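Local coordinates for malonyl CoA-acyl carrier protein transacylase (Burkholderia pseudomallei 1710b, PDB 3EZO), which probably transfers the malonyl group from malonyl-CoA to holo-acyl carrier protein, supplying malonyl-ACP for fatty acid synthesis, at residues M9-Q21 against Y80-V94. Sequence-based numbering, arbitrary orientation.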
ATOM      1  N   MET A   9     -21.585 -11.297 -11.028  1.00 32.33           N
ATOM      2  CA  MET A   9     -20.114 -11.614 -10.816  1.00 31.79           C
ATOM      3  C   MET A   9     -19.523 -10.890  -9.602  1.00 31.01           C
ATOM      4  O   MET A   9     -19.888  -9.732  -9.288  1.00 31.35           O
ATOM      5  CB  MET A   9     -19.275 -11.274 -12.052  1.00 31.75           C
ATOM      6  N   LYS A  10     -18.596 -11.573  -8.930  1.00 29.61           N
ATOM      7  CA  LYS A  10     -17.942 -11.036  -7.738  1.00 28.09           C
ATOM      8  C   LYS A  10     -16.817 -10.135  -8.161  1.00 25.56           C
ATOM      9  O   LYS A  10     -16.114 -10.430  -9.122  1.00 25.52           O
ATOM     10  CB  LYS A  10     -17.347 -12.167  -6.905  1.00 28.69           C
ATOM     11  CG  LYS A  10     -18.378 -13.139  -6.432  1.00 31.28           C
ATOM     12  CD  LYS A  10     -17.939 -13.891  -5.199  1.00 34.45           C
ATOM     13  CE  LYS A  10     -16.780 -14.851  -5.466  1.00 35.50           C
ATOM     14  NZ  LYS A  10     -16.464 -15.571  -4.170  1.00 38.20           N
ATOM     15  N   PHE A  11     -16.601  -9.057  -7.431  1.00 23.17           N
ATOM     16  CA  PHE A  11     -15.404  -8.280  -7.664  1.00 21.74           C
ATOM     17  C   PHE A  11     -14.645  -7.959  -6.382  1.00 19.60           C
ATOM     18  O   PHE A  11     -15.189  -8.012  -5.296  1.00 18.65           O
ATOM     19  CB  PHE A  11     -15.700  -7.011  -8.482  1.00 22.85           C
ATOM     20  CG  PHE A  11     -16.569  -6.018  -7.789  1.00 24.44           C
ATOM     21  CD1 PHE A  11     -16.019  -4.905  -7.153  1.00 25.77           C
ATOM     22  CD2 PHE A  11     -17.958  -6.167  -7.785  1.00 27.11           C
ATOM     23  CE1 PHE A  11     -16.851  -3.959  -6.522  1.00 23.26           C
ATOM     24  CE2 PHE A  11     -18.777  -5.219  -7.150  1.00 24.76           C
ATOM     25  CZ  PHE A  11     -18.212  -4.131  -6.515  1.00 23.17           C
ATOM     26  N   ALA A  12     -13.365  -7.656  -6.580  1.00 17.47           N
ATOM     27  CA  ALA A  12     -12.454  -7.196  -5.566  1.00 16.42           C
ATOM     28  C   ALA A  12     -12.074  -5.742  -5.810  1.00 14.67           C
ATOM     29  O   ALA A  12     -11.951  -5.294  -6.945  1.00 13.49           O
ATOM     30  CB  ALA A  12     -11.187  -8.050  -5.585  1.00 15.44           C
ATOM     31  N   PHE A  13     -11.858  -5.035  -4.713  1.00 13.58           N
ATOM     32  CA  PHE A  13     -11.202  -3.753  -4.745  1.00 13.91           C
ATOM     33  C   PHE A  13      -9.808  -3.903  -4.120  1.00 12.94           C
ATOM     34  O   PHE A  13      -9.671  -4.467  -3.017  1.00 11.35           O
ATOM     35  CB  PHE A  13     -12.034  -2.719  -3.980  1.00 14.45           C
ATOM     36  CG  PHE A  13     -13.022  -1.950  -4.845  1.00 16.79           C
ATOM     37  CD1 PHE A  13     -13.587  -2.505  -5.979  1.00 19.43           C
ATOM     38  CD2 PHE A  13     -13.417  -0.676  -4.484  1.00 19.00           C
ATOM     39  CE1 PHE A  13     -14.507  -1.763  -6.761  1.00 21.43           C
ATOM     40  CE2 PHE A  13     -14.341   0.060  -5.264  1.00 18.46           C
ATOM     41  CZ  PHE A  13     -14.864  -0.484  -6.390  1.00 19.23           C
ATOM     42  N   VAL A  14      -8.794  -3.388  -4.818  1.00 11.77           N
ATOM     43  CA  VAL A  14      -7.450  -3.263  -4.257  1.00 11.29           C
ATOM     44  C   VAL A  14      -7.065  -1.784  -4.143  1.00 11.92           C
ATOM     45  O   VAL A  14      -7.326  -0.997  -5.061  1.00 12.33           O
ATOM     46  CB  VAL A  14      -6.412  -4.105  -5.077  1.00 11.74           C
ATOM     47  CG1 VAL A  14      -6.816  -5.590  -5.042  1.00 10.70           C
ATOM     48  CG2 VAL A  14      -6.255  -3.625  -6.550  1.00  8.42           C
ATOM     49  N   PHE A  15      -6.454  -1.409  -3.015  1.00 11.56           N
ATOM     50  CA  PHE A  15      -6.172  -0.008  -2.672  1.00 11.57           C
ATOM     51  C   PHE A  15      -4.645   0.266  -2.668  1.00 11.13           C
ATOM     52  O   PHE A  15      -3.867  -0.479  -2.060  1.00 11.02           O
ATOM     53  CB  PHE A  15      -6.770   0.351  -1.323  1.00 11.53           C
ATOM     54  CG  PHE A  15      -8.269   0.237  -1.271  1.00 11.90           C
ATOM     55  CD1 PHE A  15      -9.077   1.328  -1.558  1.00 12.40           C
ATOM     56  CD2 PHE A  15      -8.871  -0.954  -0.941  1.00 11.67           C
ATOM     57  CE1 PHE A  15     -10.465   1.216  -1.534  1.00 12.66           C
ATOM     58  CE2 PHE A  15     -10.269  -1.071  -0.896  1.00 11.87           C
ATOM     59  CZ  PHE A  15     -11.056   0.009  -1.165  1.00 13.87           C
ATOM     60  N   PRO A  16      -4.210   1.332  -3.366  1.00 11.78           N
ATOM     61  CA  PRO A  16      -2.777   1.680  -3.493  1.00 11.47           C
ATOM     62  C   PRO A  16      -2.159   2.301  -2.233  1.00 11.45           C
ATOM     63  O   PRO A  16      -2.846   2.750  -1.340  1.00 11.47           O
ATOM     64  CB  PRO A  16      -2.769   2.667  -4.675  1.00 12.02           C
ATOM     65  CG  PRO A  16      -4.133   3.338  -4.592  1.00 11.83           C
ATOM     66  CD  PRO A  16      -5.079   2.271  -4.102  1.00 11.32           C
ATOM     67  N   GLY A  17      -0.841   2.274  -2.141  1.00 12.93           N
ATOM     68  CA  GLY A  17      -0.149   2.924  -1.042  1.00 12.84           C
ATOM     69  C   GLY A  17       0.775   3.996  -1.554  1.00 13.36           C
ATOM     70  O   GLY A  17       0.524   4.587  -2.632  1.00 13.21           O
ATOM     71  N   GLN A  18       1.851   4.236  -0.792  1.00 13.98           N
ATOM     72  CA  GLN A  18       2.807   5.273  -1.099  1.00 15.77           C
ATOM     73  C   GLN A  18       3.402   5.062  -2.466  1.00 16.21           C
ATOM     74  O   GLN A  18       3.705   3.941  -2.850  1.00 16.38           O
ATOM     75  CB  GLN A  18       3.996   5.246  -0.132  1.00 16.44           C
ATOM     76  CG  GLN A  18       3.779   5.882   1.150  1.00 20.82           C
ATOM     77  CD  GLN A  18       5.031   5.776   2.073  1.00 23.30           C
ATOM     78  OE1 GLN A  18       4.947   5.247   3.176  1.00 26.93           O
ATOM     79  NE2 GLN A  18       6.161   6.284   1.610  1.00 25.30           N
ATOM     80  N   GLY A  19       3.677   6.154  -3.157  1.00 17.05           N
ATOM     81  CA  GLY A  19       4.275   6.068  -4.469  1.00 18.00           C
ATOM     82  C   GLY A  19       3.249   6.252  -5.561  1.00 18.68           C
ATOM     83  O   GLY A  19       3.636   6.341  -6.721  1.00 20.52           O
ATOM     84  N   SER A  20       1.947   6.276  -5.231  1.00 18.22           N
ATOM     85  CA  SER A  20       0.913   6.440  -6.278  1.00 17.07           C
ATOM     86  C   SER A  20       0.395   7.873  -6.348  1.00 16.91           C
ATOM     87  O   SER A  20      -0.483   8.170  -7.150  1.00 16.14           O
ATOM     88  CB  SER A  20      -0.262   5.478  -6.057  1.00 17.35           C
ATOM     89  OG  SER A  20       0.097   4.130  -6.228  1.00 14.92           O
ATOM     90  N   GLN A  21       0.933   8.752  -5.510  1.00 16.41           N
ATOM     91  CA  GLN A  21       0.415  10.109  -5.398  1.00 16.66           C
ATOM     92  C   GLN A  21       1.011  11.023  -6.477  1.00 16.91           C
ATOM     93  O   GLN A  21       2.050  10.728  -7.021  1.00 15.94           O
ATOM     94  CB  GLN A  21       0.659  10.687  -3.999  1.00 16.42           C
ATOM     95  CG  GLN A  21       2.114  11.088  -3.629  1.00 17.43           C
ATOM     96  CD  GLN A  21       3.080   9.896  -3.411  1.00 18.41           C
ATOM     97  OE1 GLN A  21       2.674   8.716  -3.269  1.00 14.76           O
ATOM     98  NE2 GLN A  21       4.366  10.213  -3.382  1.00 18.24           N
ATOM     99  N   TYR A  80     -13.423   5.490  -3.046  1.00 12.46           N
ATOM    100  CA  TYR A  80     -14.345   4.450  -2.583  1.00 12.62           C
ATOM    101  C   TYR A  80     -15.690   5.044  -2.243  1.00 12.47           C
ATOM    102  O   TYR A  80     -16.719   4.485  -2.622  1.00 11.98           O
ATOM    103  CB  TYR A  80     -13.783   3.641  -1.393  1.00 12.46           C
ATOM    104  CG  TYR A  80     -14.662   2.438  -1.032  1.00 14.56           C
ATOM    105  CD1 TYR A  80     -14.674   1.324  -1.832  1.00 16.46           C
ATOM    106  CD2 TYR A  80     -15.516   2.466   0.061  1.00 16.83           C
ATOM    107  CE1 TYR A  80     -15.468   0.236  -1.547  1.00 18.58           C
ATOM    108  CE2 TYR A  80     -16.336   1.376   0.363  1.00 17.90           C
ATOM    109  CZ  TYR A  80     -16.309   0.274  -0.458  1.00 19.98           C
ATOM    110  OH  TYR A  80     -17.096  -0.826  -0.214  1.00 23.83           O
ATOM    111  N   ARG A  81     -15.684   6.163  -1.508  1.00 12.01           N
ATOM    112  CA  ARG A  81     -16.913   6.851  -1.164  1.00 12.34           C
ATOM    113  C   ARG A  81     -17.651   7.351  -2.447  1.00 12.19           C
ATOM    114  O   ARG A  81     -18.867   7.290  -2.505  1.00 12.65           O
ATOM    115  CB  ARG A  81     -16.647   7.991  -0.148  1.00 12.79           C
ATOM    116  CG  ARG A  81     -16.521   7.554   1.313  1.00 12.91           C
ATOM    117  CD  ARG A  81     -16.243   8.709   2.225  1.00 12.83           C
ATOM    118  NE  ARG A  81     -16.363   8.429   3.661  1.00 11.82           N
ATOM    119  CZ  ARG A  81     -15.944   9.261   4.613  1.00 15.39           C
ATOM    120  NH1 ARG A  81     -15.334  10.389   4.290  1.00 18.15           N
ATOM    121  NH2 ARG A  81     -16.076   8.982   5.897  1.00 14.84           N
ATOM    122  N   ALA A  82     -16.929   7.807  -3.469  1.00 12.43           N
ATOM    123  CA  ALA A  82     -17.546   8.205  -4.775  1.00 12.13           C
ATOM    124  C   ALA A  82     -18.195   7.017  -5.473  1.00 13.14           C
ATOM    125  O   ALA A  82     -19.260   7.128  -6.121  1.00 12.45           O
ATOM    126  CB  ALA A  82     -16.508   8.805  -5.684  1.00 11.83           C
ATOM    127  N   TRP A  83     -17.523   5.872  -5.402  1.00 12.94           N
ATOM    128  CA  TRP A  83     -18.075   4.639  -5.951  1.00 13.41           C
ATOM    129  C   TRP A  83     -19.444   4.361  -5.306  1.00 14.22           C
ATOM    130  O   TRP A  83     -20.411   4.106  -5.997  1.00 14.55           O
ATOM    131  CB  TRP A  83     -17.088   3.487  -5.760  1.00 12.98           C
ATOM    132  CG  TRP A  83     -17.612   2.119  -6.061  1.00 11.07           C
ATOM    133  CD1 TRP A  83     -18.124   1.252  -5.178  1.00 10.81           C
ATOM    134  CD2 TRP A  83     -17.636   1.466  -7.331  1.00 10.15           C
ATOM    135  NE1 TRP A  83     -18.457   0.073  -5.797  1.00 13.26           N
ATOM    136  CE2 TRP A  83     -18.175   0.187  -7.129  1.00 11.61           C
ATOM    137  CE3 TRP A  83     -17.270   1.844  -8.620  1.00 10.92           C
ATOM    138  CZ2 TRP A  83     -18.345  -0.720  -8.157  1.00 11.73           C
ATOM    139  CZ3 TRP A  83     -17.436   0.955  -9.643  1.00 13.77           C
ATOM    140  CH2 TRP A  83     -17.975  -0.332  -9.408  1.00 13.11           C
ATOM    141  N   GLN A  84     -19.527   4.459  -3.986  1.00 15.64           N
ATOM    142  CA  GLN A  84     -20.786   4.242  -3.257  1.00 16.22           C
ATOM    143  C   GLN A  84     -21.880   5.260  -3.604  1.00 17.37           C
ATOM    144  O   GLN A  84     -23.034   4.835  -3.805  1.00 17.03           O
ATOM    145  CB  GLN A  84     -20.575   4.278  -1.739  1.00 15.99           C
ATOM    146  CG  GLN A  84     -19.766   3.114  -1.172  1.00 16.24           C
ATOM    147  CD  GLN A  84     -19.440   3.330   0.297  1.00 17.71           C
ATOM    148  OE1 GLN A  84     -18.750   4.281   0.639  1.00 17.68           O
ATOM    149  NE2 GLN A  84     -19.934   2.447   1.174  1.00 17.09           N
ATOM    150  N   GLN A  85     -21.511   6.561  -3.586  1.00 17.31           N
ATOM    151  CA  GLN A  85     -22.386   7.692  -3.934  1.00 17.92           C
ATOM    152  C   GLN A  85     -22.994   7.481  -5.317  1.00 17.22           C
ATOM    153  O   GLN A  85     -24.143   7.855  -5.537  1.00 17.42           O
ATOM    154  CB  GLN A  85     -21.682   9.099  -3.817  1.00 17.94           C
ATOM    155  CG  GLN A  85     -22.662  10.399  -3.922  1.00 20.70           C
ATOM    156  CD  GLN A  85     -21.978  11.787  -4.305  1.00 24.81           C
ATOM    157  OE1 GLN A  85     -20.931  12.142  -3.813  1.00 21.51           O
ATOM    158  NE2 GLN A  85     -22.654  12.574  -5.153  1.00 30.17           N
ATOM    159  N   ALA A  86     -22.229   6.867  -6.219  1.00 16.30           N
ATOM    160  CA  ALA A  86     -22.660   6.526  -7.558  1.00 16.12           C
ATOM    161  C   ALA A  86     -23.498   5.263  -7.612  1.00 16.64           C
ATOM    162  O   ALA A  86     -23.940   4.868  -8.694  1.00 16.78           O
ATOM    163  CB  ALA A  86     -21.428   6.367  -8.511  1.00 15.53           C
ATOM    164  N   GLY A  87     -23.713   4.606  -6.476  1.00 16.90           N
ATOM    165  CA  GLY A  87     -24.481   3.363  -6.468  1.00 17.12           C
ATOM    166  C   GLY A  87     -23.703   2.076  -6.732  1.00 17.01           C
ATOM    167  O   GLY A  87     -24.302   1.021  -7.000  1.00 16.46           O
ATOM    168  N   GLY A  88     -22.380   2.134  -6.630  1.00 17.17           N
ATOM    169  CA  GLY A  88     -21.555   0.949  -6.854  1.00 17.62           C
ATOM    170  C   GLY A  88     -21.729  -0.061  -5.726  1.00 17.56           C
ATOM    171  O   GLY A  88     -21.857   0.303  -4.596  1.00 18.94           O
ATOM    172  N   ALA A  89     -21.725  -1.333  -6.048  1.00 18.30           N
ATOM    173  CA  ALA A  89     -21.905  -2.397  -5.030  1.00 18.31           C
ATOM    174  C   ALA A  89     -20.659  -2.544  -4.155  1.00 17.61           C
ATOM    175  O   ALA A  89     -19.595  -2.117  -4.515  1.00 17.11           O
ATOM    176  CB  ALA A  89     -22.201  -3.731  -5.736  1.00 17.67           C
ATOM    177  N   GLN A  90     -20.827  -3.159  -3.002  1.00 18.26           N
ATOM    178  CA  GLN A  90     -19.720  -3.490  -2.134  1.00 18.25           C
ATOM    179  C   GLN A  90     -18.911  -4.604  -2.798  1.00 17.18           C
ATOM    180  O   GLN A  90     -19.488  -5.531  -3.336  1.00 17.07           O
ATOM    181  CB  GLN A  90     -20.281  -3.927  -0.793  1.00 19.29           C
ATOM    182  CG  GLN A  90     -19.288  -3.940   0.350  1.00 20.42           C
ATOM    183  CD  GLN A  90     -19.938  -4.319   1.661  1.00 20.98           C
ATOM    184  OE1 GLN A  90     -20.363  -5.470   1.827  1.00 22.46           O
ATOM    185  NE2 GLN A  90     -19.983  -3.376   2.619  1.00 19.55           N
ATOM    186  N   PRO A  91     -17.574  -4.476  -2.840  1.00 15.82           N
ATOM    187  CA  PRO A  91     -16.796  -5.604  -3.307  1.00 16.06           C
ATOM    188  C   PRO A  91     -16.933  -6.799  -2.370  1.00 16.04           C
ATOM    189  O   PRO A  91     -17.370  -6.658  -1.230  1.00 15.34           O
ATOM    190  CB  PRO A  91     -15.369  -5.072  -3.316  1.00 16.56           C
ATOM    191  CG  PRO A  91     -15.390  -3.982  -2.297  1.00 15.33           C
ATOM    192  CD  PRO A  91     -16.727  -3.361  -2.413  1.00 15.42           C
ATOM    193  N   SER A  92     -16.619  -7.986  -2.865  1.00 16.59           N
ATOM    194  CA  SER A  92     -16.741  -9.177  -2.027  1.00 17.41           C
ATOM    195  C   SER A  92     -15.467  -9.451  -1.214  1.00 16.99           C
ATOM    196  O   SER A  92     -15.495 -10.207  -0.252  1.00 16.68           O
ATOM    197  CB  SER A  92     -17.117 -10.390  -2.860  1.00 18.16           C
ATOM    198  OG  SER A  92     -16.327 -10.484  -4.028  1.00 24.73           O
ATOM    199  N   ILE A  93     -14.359  -8.850  -1.635  1.00 16.52           N
ATOM    200  CA  ILE A  93     -13.083  -9.013  -0.978  1.00 15.50           C
ATOM    201  C   ILE A  93     -12.208  -7.814  -1.322  1.00 14.17           C
ATOM    202  O   ILE A  93     -12.288  -7.280  -2.415  1.00 13.73           O
ATOM    203  CB  ILE A  93     -12.408 -10.375  -1.342  1.00 15.71           C
ATOM    204  CG1 ILE A  93     -11.166 -10.632  -0.456  1.00 15.44           C
ATOM    205  CG2 ILE A  93     -12.067 -10.445  -2.802  1.00 15.48           C
ATOM    206  CD1 ILE A  93     -10.714 -12.155  -0.439  1.00 13.59           C
ATOM    207  N   VAL A  94     -11.413  -7.369  -0.351  1.00 13.05           N
ATOM    208  CA  VAL A  94     -10.519  -6.261  -0.549  1.00 11.56           C
ATOM    209  C   VAL A  94      -9.112  -6.587  -0.051  1.00 11.04           C
ATOM    210  O   VAL A  94      -8.925  -7.541   0.696  1.00 10.89           O
ATOM    211  CB  VAL A  94     -11.031  -5.021   0.171  1.00 11.68           C
ATOM    212  CG1 VAL A  94     -12.382  -4.542  -0.482  1.00 10.83           C
ATOM    213  CG2 VAL A  94     -11.201  -5.307   1.677  1.00 11.21           C
TER
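The carbonyl O of F11 is gripped twice by S92. The backbone N of S92 donates to F11 O at 2.8 Å, almost in line with the carbonyl. S92 OG donates to the same F11 O at 3.0 Å from above the carbonyl plane. With chi1 at 47°, OG sits between the backbone N and the carbonyl carbon of S92, which lets both donors reach one oxygen. One step along, F13 N donates to I93 O in the carbonyl plane, 3.2 Å away. F13 pairs with V94 in parallel register, and F13 also bonds backbone to backbone with A95, one residue further on.

F11, F13 and F15 meet Y80 and W83 of helix 65-85 in an aromatic cluster. The F13 ring points an edge at the indole of W83, planes at 62°, with CZ over the indole 3.5 Å from W83 CE2. G88 CA sits over the opposite indole face, toward its rim. W83 NE1 donates to A89 O almost straight (177°) and in the ring plane, which should fix the indole's rotation. The same A89 O lies at the edge of the F11 ring, near its plane. P91 CA packs over one F11 face as a CH-pi contact, 3.9 Å from the ring centroid. P91 CG meets F13 CB at 4.0 Å. F15 turns its edge toward the face of Y80 in an offset T-shaped pair, and its CE2 meets V94 CG1.

A Schellman motif at G87 ends helix 65-85, and the chain then returns through A89 and P91 to strand 93-96. Strand 11-15, helix 65-85 and strand 93-96 thus form a beta-alpha-beta crossover, with further helices in the connection. It belongs to the parallel sheet of the acyltransferase fold, whose strand 93-96 leads into the probable nucleophile elbow at S98.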